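Local coordinates for lectin-like protein (Entamoeba histolytica HM-1:IMSS-A, PDB 5ZBT) that is of unknown function but, as the legume lectin-like domain of an ERGIC-53-like membrane protein, may bind D-mannose, at residues A[38-50]-A[60-73]. Residues are numbered along the deposited sequence; the frame is centred on the assembly and turned at random.
Sequences NVVRNYDMKGPII and PNGIGKSSIMNGKY
Asp44 and Asn70, like Lys46 and Ile68, are hydrogen-bonded pairs joining strands 43-46 and 66-71, whose axes make 160°, hence antiparallel. Asp44 N gives to Asn70 O at 2.7 Å, and Ile68 N reaches Lys46 O nearly straight (170° at the hydrogen). A further backbone bond runs from Lys72 N to Asn42 O (2.7 Å).

Apolar packing occupies the Tyr43, Met45 and Met69 face. Met69, its CG turned opposite the backbone N (chi1 -155°) and its chain extended, sets CE over one face of the Tyr43 ring, 4.2 Å from the centroid, a CH-pi contact. The same methyl meets Val39 CG1 at 3.5 Å, tying helix 36-42 to the sheet. After strand 43-46, Pro48 CG packs against Pro60 CD, and Ile49 CD1 lies 3.6 Å from Ser67 CB.

Polar contacts gather near Lys72, whose bent chain brings NZ to Val40 O at 2.9 Å; the salt bridge from NZ to Asp44 OD1 is long (3.6 Å). Asp44 OD2 forms a salt bridge with Lys106 and accepts from a water to which Asn70 ND2 donates; ND2 also bonds Leu107 O.

Strand 43-46 is an edge strand, beside 66-71, of one seven-stranded antiparallel sheet in the two-sheet legume-lectin beta-sandwich.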
loop_
_atom_site.group_PDB
_atom_site.type_symbol
_atom_site.label_atom_id
_atom_site.label_comp_id
_atom_site.label_asym_id
_atom_site.label_seq_id
_atom_site.Cartn_x
_atom_site.Cartn_y
_atom_site.Cartn_z
ATOM N N ASN A 38 15.368 -11.882 -0.076
ATOM C CA ASN A 38 13.958 -12.199 0.126
ATOM C C ASN A 38 13.053 -11.201 -0.588
ATOM O O ASN A 38 12.011 -11.584 -1.132
ATOM C CB ASN A 38 13.614 -12.239 1.616
ATOM C CG ASN A 38 12.152 -12.588 1.855
ATOM O OD1 ASN A 38 11.618 -13.548 1.270
ATOM N ND2 ASN A 38 11.486 -11.802 2.695
ATOM N N VAL A 39 13.425 -9.913 -0.581
ATOM C CA VAL A 39 12.632 -8.902 -1.275
ATOM C C VAL A 39 12.725 -9.102 -2.783
ATOM O O VAL A 39 11.706 -9.161 -3.484
ATOM C CB VAL A 39 13.083 -7.486 -0.866
ATOM C CG1 VAL A 39 12.287 -6.442 -1.614
ATOM C CG2 VAL A 39 12.931 -7.277 0.622
ATOM N N VAL A 40 13.953 -9.245 -3.297
ATOM C CA VAL A 40 14.191 -9.329 -4.737
ATOM C C VAL A 40 13.507 -10.548 -5.339
ATOM O O VAL A 40 13.068 -10.518 -6.497
ATOM C CB VAL A 40 15.711 -9.337 -5.037
ATOM C CG1 VAL A 40 15.983 -9.726 -6.477
ATOM C CG2 VAL A 40 16.334 -7.970 -4.748
ATOM N N ARG A 41 13.404 -11.640 -4.589
ATOM C CA ARG A 41 12.877 -12.838 -5.227
ATOM C C ARG A 41 11.369 -12.776 -5.392
ATOM O O ARG A 41 10.815 -13.519 -6.208
ATOM C CB ARG A 41 13.302 -14.095 -4.455
ATOM C CG ARG A 41 12.517 -14.385 -3.195
ATOM C CD ARG A 41 12.730 -15.826 -2.763
ATOM N NE ARG A 41 14.006 -15.981 -2.071
ATOM C CZ ARG A 41 14.116 -16.087 -0.754
ATOM N NH1 ARG A 41 13.018 -16.068 0.001
ATOM N NH2 ARG A 41 15.316 -16.213 -0.199
ATOM N N ASN A 42 10.704 -11.872 -4.678
ATOM C CA ASN A 42 9.257 -11.758 -4.726
ATOM C C ASN A 42 8.747 -10.489 -5.403
ATOM O O ASN A 42 7.569 -10.453 -5.773
ATOM C CB ASN A 42 8.692 -11.868 -3.303
ATOM C CG ASN A 42 8.800 -13.285 -2.766
ATOM O OD1 ASN A 42 8.747 -14.242 -3.541
ATOM N ND2 ASN A 42 8.966 -13.431 -1.452
ATOM N N TYR A 43 9.592 -9.476 -5.634
ATOM C CA TYR A 43 9.110 -8.177 -6.115
ATOM C C TYR A 43 9.996 -7.621 -7.219
ATOM O O TYR A 43 11.219 -7.575 -7.074
ATOM C CB TYR A 43 9.042 -7.166 -4.960
ATOM C CG TYR A 43 7.985 -7.494 -3.926
ATOM C CD1 TYR A 43 8.288 -8.230 -2.787
ATOM C CD2 TYR A 43 6.682 -7.053 -4.088
ATOM C CE1 TYR A 43 7.303 -8.532 -1.846
ATOM C CE2 TYR A 43 5.694 -7.342 -3.154
ATOM C CZ TYR A 43 6.002 -8.076 -2.048
ATOM O OH TYR A 43 4.999 -8.336 -1.148
ATOM N N ASP A 44 9.377 -7.203 -8.319
ATOM C CA ASP A 44 10.012 -6.330 -9.295
ATOM C C ASP A 44 10.061 -4.906 -8.760
ATOM O O ASP A 44 9.243 -4.500 -7.928
ATOM C CB ASP A 44 9.247 -6.297 -10.620
ATOM C CG ASP A 44 9.131 -7.640 -11.267
ATOM O OD1 ASP A 44 10.142 -8.369 -11.294
ATOM O OD2 ASP A 44 8.015 -7.956 -11.741
ATOM N N MET A 45 11.005 -4.128 -9.290
ATOM C CA MET A 45 11.281 -2.785 -8.800
ATOM C C MET A 45 11.425 -1.835 -9.975
ATOM O O MET A 45 12.219 -2.082 -10.884
ATOM C CB MET A 45 12.541 -2.772 -7.925
ATOM C CG MET A 45 12.281 -3.461 -6.591
ATOM S SD MET A 45 13.722 -3.666 -5.548
ATOM C CE MET A 45 13.587 -5.403 -5.111
ATOM N N LYS A 46 10.655 -0.752 -9.955
ATOM C CA LYS A 46 10.580 0.166 -11.088
ATOM C C LYS A 46 10.525 1.582 -10.523
ATOM O O LYS A 46 9.478 2.021 -10.032
ATOM C CB LYS A 46 9.373 -0.158 -11.958
ATOM C CG LYS A 46 9.093 0.840 -13.071
ATOM C CD LYS A 46 10.192 0.877 -14.116
ATOM C CE LYS A 46 9.585 0.944 -15.517
ATOM N NZ LYS A 46 10.572 1.323 -16.575
ATOM N N GLY A 47 11.658 2.289 -10.597
ATOM C CA GLY A 47 11.817 3.584 -9.981
ATOM C C GLY A 47 12.904 3.519 -8.929
ATOM O O GLY A 47 13.557 2.486 -8.741
ATOM N N PRO A 48 13.115 4.617 -8.211
ATOM C CA PRO A 48 14.193 4.662 -7.206
ATOM C C PRO A 48 13.914 3.885 -5.929
ATOM O O PRO A 48 14.091 4.417 -4.824
ATOM C CB PRO A 48 14.318 6.156 -6.897
ATOM C CG PRO A 48 12.935 6.679 -7.163
ATOM C CD PRO A 48 12.459 5.921 -8.383
ATOM N N ILE A 49 13.507 2.628 -6.064
ATOM C CA ILE A 49 13.410 1.732 -4.920
ATOM C C ILE A 49 14.815 1.279 -4.535
ATOM O O ILE A 49 15.649 1.004 -5.409
ATOM C CB ILE A 49 12.511 0.532 -5.261
ATOM C CG1 ILE A 49 11.054 0.971 -5.371
ATOM C CG2 ILE A 49 12.692 -0.586 -4.247
ATOM C CD1 ILE A 49 10.417 0.523 -6.655
ATOM N N ILE A 50 15.085 1.202 -3.228
ATOM C CA ILE A 50 16.366 0.734 -2.714
ATOM C C ILE A 50 16.121 -0.070 -1.450
ATOM O O ILE A 50 15.511 0.435 -0.504
ATOM C CB ILE A 50 17.340 1.886 -2.383
ATOM C CG1 ILE A 50 17.696 2.723 -3.617
ATOM C CG2 ILE A 50 18.587 1.317 -1.734
ATOM C CD1 ILE A 50 18.494 4.001 -3.266
ATOM N N PRO A 60 12.998 8.384 -2.563
ATOM C CA PRO A 60 13.861 9.314 -1.824
ATOM C C PRO A 60 13.280 10.722 -1.907
ATOM O O PRO A 60 12.277 10.956 -2.594
ATOM C CB PRO A 60 15.194 9.213 -2.574
ATOM C CG PRO A 60 14.770 9.041 -3.987
ATOM C CD PRO A 60 13.494 8.171 -3.937
ATOM N N ASN A 61 13.926 11.662 -1.204
ATOM C CA ASN A 61 13.595 13.079 -1.361
ATOM C C ASN A 61 13.634 13.492 -2.833
ATOM O O ASN A 61 14.434 12.981 -3.622
ATOM C CB ASN A 61 14.570 13.952 -0.566
ATOM C CG ASN A 61 14.355 13.858 0.935
ATOM O OD1 ASN A 61 13.233 13.679 1.416
ATOM N ND2 ASN A 61 15.439 13.989 1.686
ATOM N N GLY A 62 12.763 14.436 -3.205
ATOM C CA GLY A 62 12.697 14.914 -4.575
ATOM C C GLY A 62 11.281 15.053 -5.117
ATOM O O GLY A 62 10.535 14.066 -5.163
ATOM N N ILE A 63 10.919 16.272 -5.550
ATOM C CA ILE A 63 9.577 16.561 -6.050
ATOM C C ILE A 63 9.212 15.628 -7.204
ATOM O O ILE A 63 10.029 15.355 -8.090
ATOM C CB ILE A 63 9.482 18.037 -6.492
ATOM C CG1 ILE A 63 9.742 19.000 -5.322
ATOM C CG2 ILE A 63 8.105 18.352 -7.103
ATOM C CD1 ILE A 63 9.800 20.485 -5.750
ATOM N N GLY A 64 7.966 15.144 -7.195
ATOM C CA GLY A 64 7.423 14.350 -8.282
ATOM C C GLY A 64 7.913 12.912 -8.394
ATOM O O GLY A 64 7.380 12.156 -9.228
ATOM N N LYS A 65 8.910 12.500 -7.610
ATOM C CA LYS A 65 9.441 11.157 -7.775
ATOM C C LYS A 65 8.426 10.110 -7.318
ATOM O O LYS A 65 7.638 10.326 -6.391
ATOM C CB LYS A 65 10.753 11.018 -7.010
ATOM C CG LYS A 65 11.819 11.993 -7.514
ATOM C CD LYS A 65 13.172 11.645 -6.972
ATOM C CE LYS A 65 14.280 12.079 -7.900
ATOM N NZ LYS A 65 15.537 12.257 -7.094
ATOM N N SER A 66 8.449 8.966 -7.991
ATOM C CA SER A 66 7.491 7.913 -7.717
ATOM C C SER A 66 8.125 6.575 -8.068
ATOM O O SER A 66 9.123 6.516 -8.783
ATOM C CB SER A 66 6.193 8.137 -8.502
ATOM O OG SER A 66 6.410 7.949 -9.889
ATOM N N SER A 67 7.532 5.501 -7.551
ATOM C CA SER A 67 8.053 4.149 -7.695
ATOM C C SER A 67 6.903 3.158 -7.622
ATOM O O SER A 67 5.871 3.431 -7.010
ATOM C CB SER A 67 9.052 3.802 -6.595
ATOM O OG SER A 67 10.168 4.673 -6.621
ATOM N N ILE A 68 7.091 2.001 -8.249
ATOM C CA ILE A 68 6.174 0.879 -8.106
ATOM C C ILE A 68 6.987 -0.374 -7.793
ATOM O O ILE A 68 8.009 -0.648 -8.430
ATOM C CB ILE A 68 5.286 0.676 -9.352
ATOM C CG1 ILE A 68 6.115 0.409 -10.607
ATOM C CG2 ILE A 68 4.395 1.894 -9.582
ATOM C CD1 ILE A 68 5.280 0.427 -11.885
ATOM N N MET A 69 6.550 -1.107 -6.787
ATOM C CA MET A 69 7.133 -2.377 -6.393
ATOM C C MET A 69 6.061 -3.422 -6.686
ATOM O O MET A 69 4.994 -3.394 -6.070
ATOM C CB MET A 69 7.505 -2.331 -4.912
ATOM C CG MET A 69 8.588 -3.260 -4.455
ATOM S SD MET A 69 8.849 -2.895 -2.718
ATOM C CE MET A 69 9.490 -4.446 -2.164
ATOM N N ASN A 70 6.334 -4.319 -7.636
ATOM C CA ASN A 70 5.355 -5.264 -8.175
ATOM C C ASN A 70 5.654 -6.679 -7.701
ATOM O O ASN A 70 6.741 -7.203 -7.973
ATOM C CB ASN A 70 5.367 -5.255 -9.702
ATOM C CG ASN A 70 4.559 -4.148 -10.271
ATOM O OD1 ASN A 70 3.652 -3.631 -9.611
ATOM N ND2 ASN A 70 4.870 -3.759 -11.509
ATOM N N GLY A 71 4.683 -7.303 -7.033
ATOM C CA GLY A 71 4.777 -8.713 -6.716
ATOM C C GLY A 71 4.991 -9.529 -7.980
ATOM O O GLY A 71 4.323 -9.309 -8.993
ATOM N N LYS A 72 5.945 -10.456 -7.955
ATOM C CA LYS A 72 6.171 -11.275 -9.138
ATOM C C LYS A 72 5.092 -12.340 -9.317
ATOM O O LYS A 72 4.724 -12.652 -10.456
ATOM C CB LYS A 72 7.551 -11.933 -9.064
ATOM C CG LYS A 72 8.692 -10.945 -9.136
ATOM C CD LYS A 72 9.925 -11.587 -9.705
ATOM C CE LYS A 72 11.064 -11.554 -8.719
ATOM N NZ LYS A 72 12.081 -10.585 -9.182
ATOM N N TYR A 73 4.561 -12.879 -8.218
ATOM C CA TYR A 73 3.720 -14.069 -8.247
ATOM C C TYR A 73 2.292 -13.731 -7.830
ATOM O O TYR A 73 2.060 -13.218 -6.730
ATOM C CB TYR A 73 4.335 -15.158 -7.361
ATOM C CG TYR A 73 5.759 -15.428 -7.803
ATOM C CD1 TYR A 73 6.019 -15.895 -9.089
ATOM C CD2 TYR A 73 6.845 -15.151 -6.975
ATOM C CE1 TYR A 73 7.322 -16.111 -9.538
ATOM C CE2 TYR A 73 8.155 -15.365 -7.414
ATOM C CZ TYR A 73 8.387 -15.848 -8.701
ATOM O OH TYR A 73 9.673 -16.079 -9.174
HETATM O O HOH W 1 4.958 -11.873 -5.316
HETATM O O HOH W 2 7.014 -5.529 -12.935
#